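Local coordinates for phage-like element PBSX protein XkdH (Bacillus subtilis, PDB 3F3B), which is of unknown function but belongs to a family placed among phage barrel proteins and is probably a component of the defective phage particle PBSX, at residues A[16-21]-A[35-40]; A[51-56]-A[71-76]; A[92-97]-A[113-118]; A[10-15]-A[41-46]. One frame throughout, in Å; residues are numbered along the deposited sequence.

One antiparallel sheet supplies all four contacts, a worked example of how a small beta protein joins strands both near and far in sequence. Contact 1 and contact 4 share strand 9-19 and touch through Y39 and P40 against Y14 and H15; contact 1 is nested inside the loop that contact 4 closes. Contact 2 meets contact 3 where F72 packs on Y95, and meets contact 4 where F76 packs on I13 and C11. Contacts 1 and 2 lie on opposite sides of the chain's centre, about 27 Å between centres. Two phosphate ions, probably from the crystallisation liquor, bind at contacts 3 and 4, whose centres are about 14 Å apart.

Contact 1 (A[16-21]-A[35-40]); sequences EAAQAP and PVISYP
A17 and S38 form a hydrogen-bonded pair of two short antiparallel strands, and A17 O takes two donors. A17 N donates to S38 O (2.9 Å), and S38 N returns a bond to A17 O at 3.1 Å, in the plane of that carbonyl. The second donor comes from the same strand as A17: a bend at chi2 (-59°) turns CD of Q19 back along the strand, and Q19 NE2 gives A17 O a nearly straight bond of 3.1 Å. This donor stands above the carbonyl plane, whereas S38 N lies within it, and the two approaches therefore do not compete for one direction. I37 CA adds a CA-H...O contact to A17 O. One residue on from A18, Q19 N reaches V36 O at 2.7 Å.

Q19 and S38 lie on one face of the strand pair, A18 and I37 on the opposite one, where A18 CB meets P35 CB at 3.9 Å, with CD1 of I37 a little farther off. Beyond the paired strands, E16 lays its carboxylate flat on the Y39 ring. The two planes are 1° apart, and E16 OE1 rides 3.3 Å above the ring centre. The tyrosine hydroxyl itself is satisfied by the backbone oxygen of N85, a loop residue that the E16 side chain also touches.

This contact is a peripheral arm of the sheet: strand 36-38 pairs with the far end of strand 9-19, and the Y39 ring leads back toward the body, packing on the backbone carbonyls of Y14 and H15 and, through its hydroxyl, on I96 of strand 93-97.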
# COMPACT_ATOMS: atom_id res chain seq x y z
N GLU A 16 5.46 -3.76 5.84
CA GLU A 16 6.30 -4.91 5.54
C GLU A 16 7.04 -5.19 6.85
O GLU A 16 7.41 -4.27 7.57
CB GLU A 16 7.31 -4.56 4.43
CG GLU A 16 6.68 -4.36 3.06
CD GLU A 16 6.36 -5.67 2.35
OE1 GLU A 16 5.95 -6.64 3.04
OE2 GLU A 16 6.51 -5.74 1.11
N ALA A 17 7.24 -6.46 7.17
CA ALA A 17 7.93 -6.81 8.40
C ALA A 17 8.87 -7.98 8.19
O ALA A 17 8.63 -8.85 7.36
CB ALA A 17 6.91 -7.14 9.50
N ALA A 18 9.97 -7.99 8.95
CA ALA A 18 10.94 -9.07 8.86
C ALA A 18 10.35 -10.25 9.63
O ALA A 18 9.94 -10.10 10.78
CB ALA A 18 12.26 -8.65 9.47
N GLN A 19 10.29 -11.41 8.98
CA GLN A 19 9.74 -12.61 9.59
C GLN A 19 10.81 -13.39 10.34
O GLN A 19 12.00 -13.32 10.02
CB GLN A 19 9.11 -13.51 8.53
CG GLN A 19 8.02 -12.81 7.73
CD GLN A 19 6.90 -12.30 8.60
OE1 GLN A 19 6.18 -13.08 9.23
NE2 GLN A 19 6.74 -10.98 8.64
N ALA A 20 10.38 -14.13 11.36
CA ALA A 20 11.28 -14.93 12.17
C ALA A 20 12.13 -15.83 11.27
O ALA A 20 11.60 -16.50 10.38
CB ALA A 20 10.49 -15.79 13.15
N PRO A 21 13.45 -15.85 11.49
CA PRO A 21 14.35 -16.68 10.68
C PRO A 21 13.85 -18.11 10.56
O PRO A 21 13.51 -18.75 11.55
CB PRO A 21 15.67 -16.58 11.43
CG PRO A 21 15.63 -15.20 12.00
CD PRO A 21 14.21 -15.12 12.53
N PRO A 35 16.37 -11.20 5.68
CA PRO A 35 15.20 -11.82 6.31
C PRO A 35 14.08 -12.04 5.31
O PRO A 35 14.16 -11.59 4.16
CB PRO A 35 14.79 -10.79 7.37
CG PRO A 35 16.05 -10.00 7.62
CD PRO A 35 16.61 -9.86 6.24
N VAL A 36 13.04 -12.75 5.74
CA VAL A 36 11.88 -13.00 4.90
C VAL A 36 10.93 -11.86 5.21
O VAL A 36 10.48 -11.72 6.35
CB VAL A 36 11.21 -14.34 5.24
CG1 VAL A 36 9.94 -14.50 4.41
CG2 VAL A 36 12.18 -15.48 4.97
N ILE A 37 10.63 -11.04 4.21
CA ILE A 37 9.76 -9.88 4.37
C ILE A 37 8.34 -10.17 3.90
O ILE A 37 8.14 -10.67 2.78
CB ILE A 37 10.29 -8.67 3.55
CG1 ILE A 37 11.80 -8.51 3.73
CG2 ILE A 37 9.55 -7.40 3.96
CD1 ILE A 37 12.24 -8.38 5.17
N SER A 38 7.36 -9.86 4.74
CA SER A 38 5.95 -10.08 4.40
C SER A 38 5.05 -9.23 5.28
O SER A 38 5.52 -8.58 6.21
CB SER A 38 5.58 -11.55 4.58
OG SER A 38 5.72 -11.95 5.93
N TYR A 39 3.75 -9.23 4.98
CA TYR A 39 2.79 -8.45 5.75
C TYR A 39 2.10 -9.32 6.80
O TYR A 39 1.99 -10.53 6.64
CB TYR A 39 1.69 -7.87 4.84
CG TYR A 39 2.19 -7.00 3.70
CD1 TYR A 39 2.23 -7.49 2.40
CD2 TYR A 39 2.59 -5.69 3.92
CE1 TYR A 39 2.66 -6.69 1.34
CE2 TYR A 39 3.03 -4.88 2.87
CZ TYR A 39 3.06 -5.39 1.59
OH TYR A 39 3.50 -4.61 0.55
N PRO A 40 1.63 -8.70 7.89
CA PRO A 40 0.95 -9.43 8.96
C PRO A 40 -0.49 -9.76 8.57
O PRO A 40 -1.01 -9.22 7.59
CB PRO A 40 1.03 -8.46 10.13
CG PRO A 40 0.89 -7.12 9.43
CD PRO A 40 1.84 -7.28 8.26

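Contact 2 (A[51-56]-A[71-76])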
# COMPACT_ATOMS: atom_id res chain seq x y z
N TYR A 51 -7.32 11.07 1.23
CA TYR A 51 -8.04 11.55 0.06
C TYR A 51 -7.09 11.44 -1.12
O TYR A 51 -5.87 11.53 -0.94
CB TYR A 51 -8.55 12.98 0.27
CG TYR A 51 -7.52 14.08 0.26
CD1 TYR A 51 -7.08 14.63 -0.94
CD2 TYR A 51 -7.02 14.60 1.45
CE1 TYR A 51 -6.18 15.69 -0.96
CE2 TYR A 51 -6.12 15.67 1.44
CZ TYR A 51 -5.70 16.20 0.23
OH TYR A 51 -4.82 17.26 0.20
N PHE A 52 -7.63 11.23 -2.31
CA PHE A 52 -6.76 11.06 -3.48
C PHE A 52 -6.82 12.14 -4.55
O PHE A 52 -7.80 12.87 -4.68
CB PHE A 52 -7.07 9.73 -4.18
CG PHE A 52 -7.33 8.57 -3.25
CD1 PHE A 52 -6.57 8.37 -2.11
CD2 PHE A 52 -8.31 7.63 -3.57
CE1 PHE A 52 -6.77 7.24 -1.30
CE2 PHE A 52 -8.53 6.51 -2.78
CZ PHE A 52 -7.75 6.31 -1.64
N THR A 53 -5.73 12.22 -5.32
CA THR A 53 -5.63 13.12 -6.47
C THR A 53 -4.85 12.32 -7.51
O THR A 53 -4.49 11.16 -7.26
CB THR A 53 -4.89 14.43 -6.16
OG1 THR A 53 -3.50 14.15 -5.92
CG2 THR A 53 -5.52 15.11 -4.95
N GLU A 54 -4.59 12.92 -8.67
CA GLU A 54 -3.88 12.25 -9.76
C GLU A 54 -4.38 10.82 -9.94
O GLU A 54 -3.60 9.91 -10.18
CB GLU A 54 -2.37 12.21 -9.50
CG GLU A 54 -1.81 13.43 -8.81
CD GLU A 54 -0.29 13.49 -8.88
OE1 GLU A 54 0.39 12.43 -8.86
OE2 GLU A 54 0.23 14.62 -8.94
N LYS A 55 -5.69 10.61 -9.83
CA LYS A 55 -6.24 9.27 -9.98
C LYS A 55 -6.12 8.78 -11.42
O LYS A 55 -6.32 9.54 -12.38
CB LYS A 55 -7.69 9.24 -9.52
CG LYS A 55 -7.87 9.75 -8.10
CD LYS A 55 -9.23 9.38 -7.54
CE LYS A 55 -10.35 9.93 -8.39
NZ LYS A 55 -11.68 9.61 -7.80
N THR A 56 -5.80 7.50 -11.56
CA THR A 56 -5.62 6.87 -12.85
C THR A 56 -6.45 5.59 -12.88
O THR A 56 -6.49 4.86 -11.90
CB THR A 56 -4.12 6.52 -13.08
OG1 THR A 56 -3.38 7.74 -13.28
CG2 THR A 56 -3.93 5.61 -14.29
N SER A 71 -3.78 3.70 -10.00
CA SER A 71 -2.95 4.35 -9.00
C SER A 71 -3.50 5.73 -8.67
O SER A 71 -4.39 6.25 -9.35
CB SER A 71 -1.53 4.50 -9.53
OG SER A 71 -1.47 5.47 -10.56
N PHE A 72 -2.98 6.31 -7.60
CA PHE A 72 -3.39 7.63 -7.17
C PHE A 72 -2.42 8.14 -6.13
O PHE A 72 -1.74 7.37 -5.46
CB PHE A 72 -4.81 7.65 -6.59
CG PHE A 72 -5.19 6.39 -5.86
CD1 PHE A 72 -5.90 5.38 -6.52
CD2 PHE A 72 -4.87 6.22 -4.52
CE1 PHE A 72 -6.28 4.22 -5.84
CE2 PHE A 72 -5.24 5.06 -3.84
CZ PHE A 72 -5.95 4.06 -4.50
N LEU A 73 -2.36 9.45 -6.01
CA LEU A 73 -1.50 10.07 -5.03
C LEU A 73 -2.35 10.13 -3.76
O LEU A 73 -3.37 10.83 -3.73
CB LEU A 73 -1.11 11.47 -5.49
CG LEU A 73 -0.26 12.27 -4.52
CD1 LEU A 73 1.05 11.55 -4.28
CD2 LEU A 73 -0.01 13.66 -5.09
N VAL A 74 -1.94 9.40 -2.74
CA VAL A 74 -2.67 9.40 -1.48
C VAL A 74 -2.19 10.49 -0.54
O VAL A 74 -0.99 10.70 -0.42
CB VAL A 74 -2.53 8.06 -0.73
CG1 VAL A 74 -3.51 8.04 0.43
CG2 VAL A 74 -2.80 6.89 -1.68
N HIS A 75 -3.12 11.17 0.12
CA HIS A 75 -2.80 12.22 1.08
C HIS A 75 -3.24 11.71 2.44
O HIS A 75 -4.42 11.39 2.63
CB HIS A 75 -3.55 13.51 0.74
CG HIS A 75 -3.28 14.01 -0.65
ND1 HIS A 75 -3.57 13.27 -1.77
CD2 HIS A 75 -2.76 15.18 -1.09
CE1 HIS A 75 -3.24 13.97 -2.85
NE2 HIS A 75 -2.75 15.13 -2.46
N PHE A 76 -2.30 11.62 3.37
CA PHE A 76 -2.53 11.11 4.72
C PHE A 76 -2.25 12.16 5.78
O PHE A 76 -1.46 13.09 5.55
CB PHE A 76 -1.59 9.96 5.03
CG PHE A 76 -1.87 8.69 4.29
CD1 PHE A 76 -2.93 7.88 4.65
CD2 PHE A 76 -0.99 8.25 3.30
CE1 PHE A 76 -3.10 6.64 4.05
CE2 PHE A 76 -1.16 7.01 2.70
CZ PHE A 76 -2.21 6.21 3.08
O HOH W 1 -1.16 8.03 -9.87
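S71 and T56 pair first, T56 N donating to S71 O at 2.9 Å. S71 OG shares a water with E54, the water lying 2.7 Å from S71 OG and donating to E54 O. F72 follows, its CA nearest that of K55. Its ring stacks face to face on that of F52, centroids 4.0 Å apart and planes at 20°, and also meets the ring of Y95.

Here the hairpin of strands 48-61 and 66-77 departs from regular pairing: between T53 and T56 the register slips by one residue, a beta bulge, and the chain turns a corner at E54. L73 restores the pairing by exchanging two backbone bonds with T53, and its CD2 packs against T53 OG1 and the E54 carboxylate carbon. V74 lies alongside F52 and sets CG1 at the edge of its ring, 3.8 Å from F52 CE1.

H75 exchanges backbone bonds with Y51, and H75 ND1 adds a weak one to Y51 O. Y51 CG lies between its own backbone N and carbonyl carbon (chi1 72°), starting the ring toward H75, whose imidazole stacks on it, offset, at 17°, with H75 CB 3.5 Å from the tyrosine centroid. T53 OG1 sits in the imidazole plane, 3.1 Å from H75 CE1. F76 turns to the other face, onto C11 and I13.

Contact 3 (A[92-97]-A[113-118]); sequences NHKYIL and VRDESL. With PO4 (phosphate ion), chain C.
K94 and D115 meet where the last strand gives way to a turn. D115 N donates to K94 O at 3.0 Å, the bond nearly straight although the donor stands well above the carbonyl plane. In D115, CG is anti to the backbone N (chi1 -155°), set toward strand 93-97, and from there OD2 comes to 3.3 Å from K94 CB, and OD1 to 3.8 Å from I96 CG1. The lysine chain, extended beyond CG, runs past the carboxylate, with K94 NZ 5.2 Å from D115 OD2; the opposite charges are near without touching.

I96 places CG1 anti to its carbonyl carbon (chi1 -54°), where it meets both D115 OD1 and the poorly ordered L118, whose CD2 touches I96 CG1 at 3.7 Å. On the other face Y95 sets CD1 against the backbone of R114, 3.7 Å from R114 N, and brings its ring to F72. R114 reaches out with an extended chain toward a phosphate that K94 N holds by a straight bond of 3.1 Å to its O2; R114 NH1 stays farther, 3.5 Å from O4 of the ion.

I96 and V113 form the hydrogen-bonded antiparallel pair, and R114 O then accepts from both S117 N and S117 OG. Strand 107-114 thus passes into a short 3-10 segment near the end of the modelled chain, and its antiparallel sheet is consistent with the family's place among phage barrel proteins.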
# COMPACT_ATOMS: atom_id res chain seq x y z
N ASN A 92 -11.90 -3.00 -0.35
CA ASN A 92 -11.56 -4.37 -0.71
C ASN A 92 -10.47 -4.56 -1.75
O ASN A 92 -10.28 -5.67 -2.23
CB ASN A 92 -12.81 -5.12 -1.17
CG ASN A 92 -13.86 -5.20 -0.09
OD1 ASN A 92 -13.58 -5.60 1.04
ND2 ASN A 92 -15.09 -4.82 -0.43
N HIS A 93 -9.76 -3.51 -2.11
CA HIS A 93 -8.68 -3.69 -3.07
C HIS A 93 -7.34 -3.38 -2.44
O HIS A 93 -7.24 -2.53 -1.55
CB HIS A 93 -8.89 -2.84 -4.32
CG HIS A 93 -9.99 -3.34 -5.20
ND1 HIS A 93 -11.31 -2.93 -5.06
CD2 HIS A 93 -9.98 -4.21 -6.23
CE1 HIS A 93 -12.05 -3.54 -5.96
NE2 HIS A 93 -11.27 -4.32 -6.69
N LYS A 94 -6.31 -4.08 -2.90
CA LYS A 94 -4.95 -3.91 -2.41
C LYS A 94 -4.15 -2.88 -3.21
O LYS A 94 -4.23 -2.82 -4.44
CB LYS A 94 -4.24 -5.26 -2.44
CG LYS A 94 -4.89 -6.31 -1.55
CD LYS A 94 -4.20 -7.66 -1.64
CE LYS A 94 -4.79 -8.64 -0.63
NZ LYS A 94 -4.12 -9.98 -0.65
N TYR A 95 -3.37 -2.08 -2.50
CA TYR A 95 -2.53 -1.06 -3.13
C TYR A 95 -1.20 -1.06 -2.39
O TYR A 95 -1.14 -1.33 -1.18
CB TYR A 95 -3.18 0.32 -3.02
CG TYR A 95 -4.47 0.44 -3.77
CD1 TYR A 95 -4.48 0.69 -5.14
CD2 TYR A 95 -5.69 0.22 -3.13
CE1 TYR A 95 -5.67 0.71 -5.85
CE2 TYR A 95 -6.89 0.25 -3.84
CZ TYR A 95 -6.88 0.49 -5.20
OH TYR A 95 -8.05 0.49 -5.91
N ILE A 96 -0.13 -0.78 -3.12
CA ILE A 96 1.19 -0.72 -2.51
C ILE A 96 1.72 0.69 -2.69
O ILE A 96 1.59 1.26 -3.77
CB ILE A 96 2.18 -1.70 -3.17
CG1 ILE A 96 1.59 -3.11 -3.16
CG2 ILE A 96 3.51 -1.68 -2.41
CD1 ILE A 96 1.18 -3.58 -1.77
N LEU A 97 2.31 1.25 -1.64
CA LEU A 97 2.89 2.59 -1.74
C LEU A 97 4.23 2.41 -2.46
O LEU A 97 5.13 1.75 -1.95
CB LEU A 97 3.08 3.18 -0.34
CG LEU A 97 1.79 3.11 0.50
CD1 LEU A 97 1.97 3.94 1.76
CD2 LEU A 97 0.60 3.62 -0.30
N VAL A 113 -0.18 2.11 -5.81
CA VAL A 113 -0.37 1.44 -7.09
C VAL A 113 -1.06 0.09 -6.91
O VAL A 113 -0.75 -0.68 -6.01
CB VAL A 113 1.00 1.23 -7.83
CG1 VAL A 113 0.77 0.55 -9.18
CG2 VAL A 113 1.68 2.57 -8.07
N ARG A 114 -2.02 -0.18 -7.80
CA ARG A 114 -2.80 -1.42 -7.81
C ARG A 114 -1.88 -2.61 -7.59
O ARG A 114 -0.98 -2.88 -8.38
CB ARG A 114 -3.53 -1.54 -9.15
CG ARG A 114 -4.19 -2.88 -9.45
CD ARG A 114 -4.81 -2.85 -10.86
NE ARG A 114 -4.84 -4.16 -11.51
CZ ARG A 114 -5.67 -5.14 -11.18
NH1 ARG A 114 -6.56 -4.97 -10.20
NH2 ARG A 114 -5.61 -6.31 -11.82
N ASP A 115 -2.11 -3.33 -6.50
CA ASP A 115 -1.29 -4.48 -6.13
C ASP A 115 -1.03 -5.46 -7.27
O ASP A 115 0.12 -5.70 -7.63
CB ASP A 115 -1.93 -5.23 -4.96
CG ASP A 115 -0.91 -6.01 -4.15
OD1 ASP A 115 0.20 -6.26 -4.66
OD2 ASP A 115 -1.22 -6.38 -3.00
N GLU A 116 -2.10 -6.02 -7.83
CA GLU A 116 -1.95 -7.01 -8.90
C GLU A 116 -1.42 -6.53 -10.25
O GLU A 116 -1.46 -7.28 -11.23
CB GLU A 116 -3.26 -7.77 -9.12
CG GLU A 116 -3.52 -8.82 -8.04
CD GLU A 116 -4.68 -9.73 -8.37
OE1 GLU A 116 -5.82 -9.22 -8.51
OE2 GLU A 116 -4.46 -10.95 -8.49
N SER A 117 -0.93 -5.30 -10.32
CA SER A 117 -0.37 -4.78 -11.57
C SER A 117 1.14 -4.72 -11.41
O SER A 117 1.85 -4.29 -12.32
CB SER A 117 -0.93 -3.39 -11.89
OG SER A 117 -0.30 -2.38 -11.12
N LEU A 118 1.62 -5.13 -10.24
CA LEU A 118 3.04 -5.15 -9.93
C LEU A 118 3.70 -6.40 -10.52
O LEU A 118 2.97 -7.21 -11.13
CB LEU A 118 3.27 -5.12 -8.42
CG LEU A 118 3.31 -3.77 -7.69
CD1 LEU A 118 2.04 -2.99 -7.93
CD2 LEU A 118 3.52 -4.01 -6.21
P PO4 C . -6.14 -6.34 -6.11
O1 PO4 C . -4.97 -7.20 -5.79
O2 PO4 C . -7.05 -6.27 -4.94
O3 PO4 C . -5.67 -4.97 -6.45
O4 PO4 C . -6.87 -6.91 -7.28

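Contact 4 (A[10-15]-A[41-46]); sequences RCDIYH and DTPDEQ. With PO4 (phosphate ion), chain B.
A classic beta bulge, with D44 and E45 both facing I13, opens strand 45-46 against strand 9-19. I13 O takes two donors: D44 N at 2.9 Å, nearly along the C=O axis, and E45 N at 3.3 Å. I13 N gives the return bond to E45 O.

D44, the extra residue, points its CB toward strand 9-19, and D44 OD2 accepts from H15 N at 2.8 Å in a nearly straight bond. A water donates to D44 OD2 and to H15 O, bridging the two. H15 points its ring edge at E45: NE2 is 3.1 Å from E45 OE1, while H15 ND1 is hydrogen-bonded to D86 and E45 OE2 to D81 N.

On the other side of the strand Y14 CG is anti to its carbonyl carbon (chi1 -60°), and the ring lies alongside P43. P43 CA makes a CH-pi contact over its face, 3.9 Å from the centroid, and P43 CG comes to 3.4 Å from Y14 CZ. K87 makes a cation-pi contact with the same ring. D12 CB is 3.9 Å from P43 CB, and D12 OD1 is bonded to D47 N. At the strand's start R10 N donates to phosphate O3 at 2.7 Å, and H9 ND1 and W90 NE1 also bind the ion.

Acidic groups thus face an imidazole and backbone N-H groups; two nearby carboxylates, D86 and E45, could favour the protonated imidazole, and the two-donor grip on I13 O fixes the bulge.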
# COMPACT_ATOMS: atom_id res chain seq x y z
N ARG A 10 -11.32 5.74 3.46
CA ARG A 10 -10.80 5.02 4.63
C ARG A 10 -10.10 3.77 4.16
O ARG A 10 -10.63 3.01 3.36
CB ARG A 10 -11.94 4.64 5.58
CG ARG A 10 -12.66 5.83 6.17
CD ARG A 10 -11.76 6.59 7.11
NE ARG A 10 -12.34 7.86 7.52
CZ ARG A 10 -12.15 8.43 8.70
NH1 ARG A 10 -11.40 7.82 9.62
NH2 ARG A 10 -12.71 9.60 8.97
N CYS A 11 -8.90 3.54 4.68
CA CYS A 11 -8.14 2.36 4.31
C CYS A 11 -7.42 1.75 5.51
O CYS A 11 -7.26 2.39 6.56
CB CYS A 11 -7.10 2.71 3.25
SG CYS A 11 -5.79 3.80 3.86
N ASP A 12 -7.02 0.49 5.36
CA ASP A 12 -6.26 -0.20 6.40
C ASP A 12 -4.86 -0.26 5.84
O ASP A 12 -4.67 -0.44 4.63
CB ASP A 12 -6.79 -1.61 6.63
CG ASP A 12 -8.15 -1.61 7.28
OD1 ASP A 12 -8.47 -0.63 7.99
OD2 ASP A 12 -8.88 -2.61 7.10
N ILE A 13 -3.87 -0.11 6.70
CA ILE A 13 -2.49 -0.12 6.27
C ILE A 13 -1.72 -1.28 6.92
O ILE A 13 -1.89 -1.57 8.10
CB ILE A 13 -1.81 1.22 6.62
CG1 ILE A 13 -2.64 2.38 6.06
CG2 ILE A 13 -0.43 1.28 6.03
CD1 ILE A 13 -2.17 3.77 6.50
N TYR A 14 -0.87 -1.93 6.12
CA TYR A 14 -0.05 -3.05 6.57
C TYR A 14 1.40 -2.73 6.24
O TYR A 14 1.72 -2.41 5.09
CB TYR A 14 -0.41 -4.35 5.84
CG TYR A 14 -1.84 -4.81 5.99
CD1 TYR A 14 -2.14 -6.00 6.66
CD2 TYR A 14 -2.90 -4.07 5.45
CE1 TYR A 14 -3.46 -6.44 6.78
CE2 TYR A 14 -4.21 -4.50 5.57
CZ TYR A 14 -4.49 -5.68 6.24
OH TYR A 14 -5.80 -6.10 6.36
N HIS A 15 2.28 -2.86 7.22
CA HIS A 15 3.69 -2.59 7.01
C HIS A 15 4.47 -3.86 6.72
O HIS A 15 4.19 -4.92 7.28
CB HIS A 15 4.28 -1.91 8.23
CG HIS A 15 3.60 -0.65 8.62
ND1 HIS A 15 3.21 0.30 7.69
CD2 HIS A 15 3.27 -0.14 9.83
CE1 HIS A 15 2.68 1.33 8.32
NE2 HIS A 15 2.71 1.09 9.62
N ASP A 41 -1.14 -10.64 9.32
CA ASP A 41 -2.53 -11.04 9.04
C ASP A 41 -3.49 -9.89 9.24
O ASP A 41 -4.41 -9.69 8.45
CB ASP A 41 -2.96 -12.18 9.97
CG ASP A 41 -2.58 -13.54 9.44
OD1 ASP A 41 -1.82 -13.61 8.44
OD2 ASP A 41 -3.06 -14.55 10.02
N THR A 42 -3.28 -9.14 10.32
CA THR A 42 -4.15 -8.02 10.62
C THR A 42 -3.51 -6.67 10.36
O THR A 42 -2.28 -6.52 10.37
CB THR A 42 -4.64 -8.07 12.08
OG1 THR A 42 -3.51 -8.01 12.97
CG2 THR A 42 -5.41 -9.37 12.33
N PRO A 43 -4.34 -5.65 10.10
CA PRO A 43 -3.87 -4.29 9.83
C PRO A 43 -3.07 -3.69 10.98
O PRO A 43 -3.41 -3.89 12.15
CB PRO A 43 -5.16 -3.54 9.58
CG PRO A 43 -6.06 -4.59 9.02
CD PRO A 43 -5.79 -5.74 9.92
N ASP A 44 -2.01 -2.96 10.64
CA ASP A 44 -1.21 -2.30 11.67
C ASP A 44 -1.96 -1.03 12.06
O ASP A 44 -2.00 -0.65 13.23
CB ASP A 44 0.18 -1.97 11.12
CG ASP A 44 1.05 -3.21 10.95
OD1 ASP A 44 1.23 -3.94 11.94
OD2 ASP A 44 1.55 -3.46 9.83
N GLU A 45 -2.57 -0.39 11.07
CA GLU A 45 -3.35 0.82 11.29
C GLU A 45 -4.73 0.53 10.70
O GLU A 45 -4.84 -0.18 9.70
CB GLU A 45 -2.68 2.02 10.60
CG GLU A 45 -1.46 2.55 11.33
CD GLU A 45 -0.65 3.53 10.49
OE1 GLU A 45 0.33 3.11 9.83
OE2 GLU A 45 -1.00 4.73 10.48
N GLN A 46 -5.77 1.08 11.30
CA GLN A 46 -7.11 0.79 10.84
C GLN A 46 -7.98 2.02 10.57
O GLN A 46 -7.88 3.03 11.26
CB GLN A 46 -7.80 -0.10 11.88
CG GLN A 46 -8.58 -1.25 11.31
CD GLN A 46 -8.71 -2.41 12.29
OE1 GLN A 46 -9.38 -3.39 12.01
NE2 GLN A 46 -8.06 -2.29 13.45
P PO4 B . -14.59 4.80 1.35
O1 PO4 B . -15.06 3.43 1.02
O2 PO4 B . -15.74 5.63 1.81
O3 PO4 B . -13.57 4.73 2.43
O4 PO4 B . -13.99 5.42 0.15
O HOH W 2 3.88 -5.05 10.11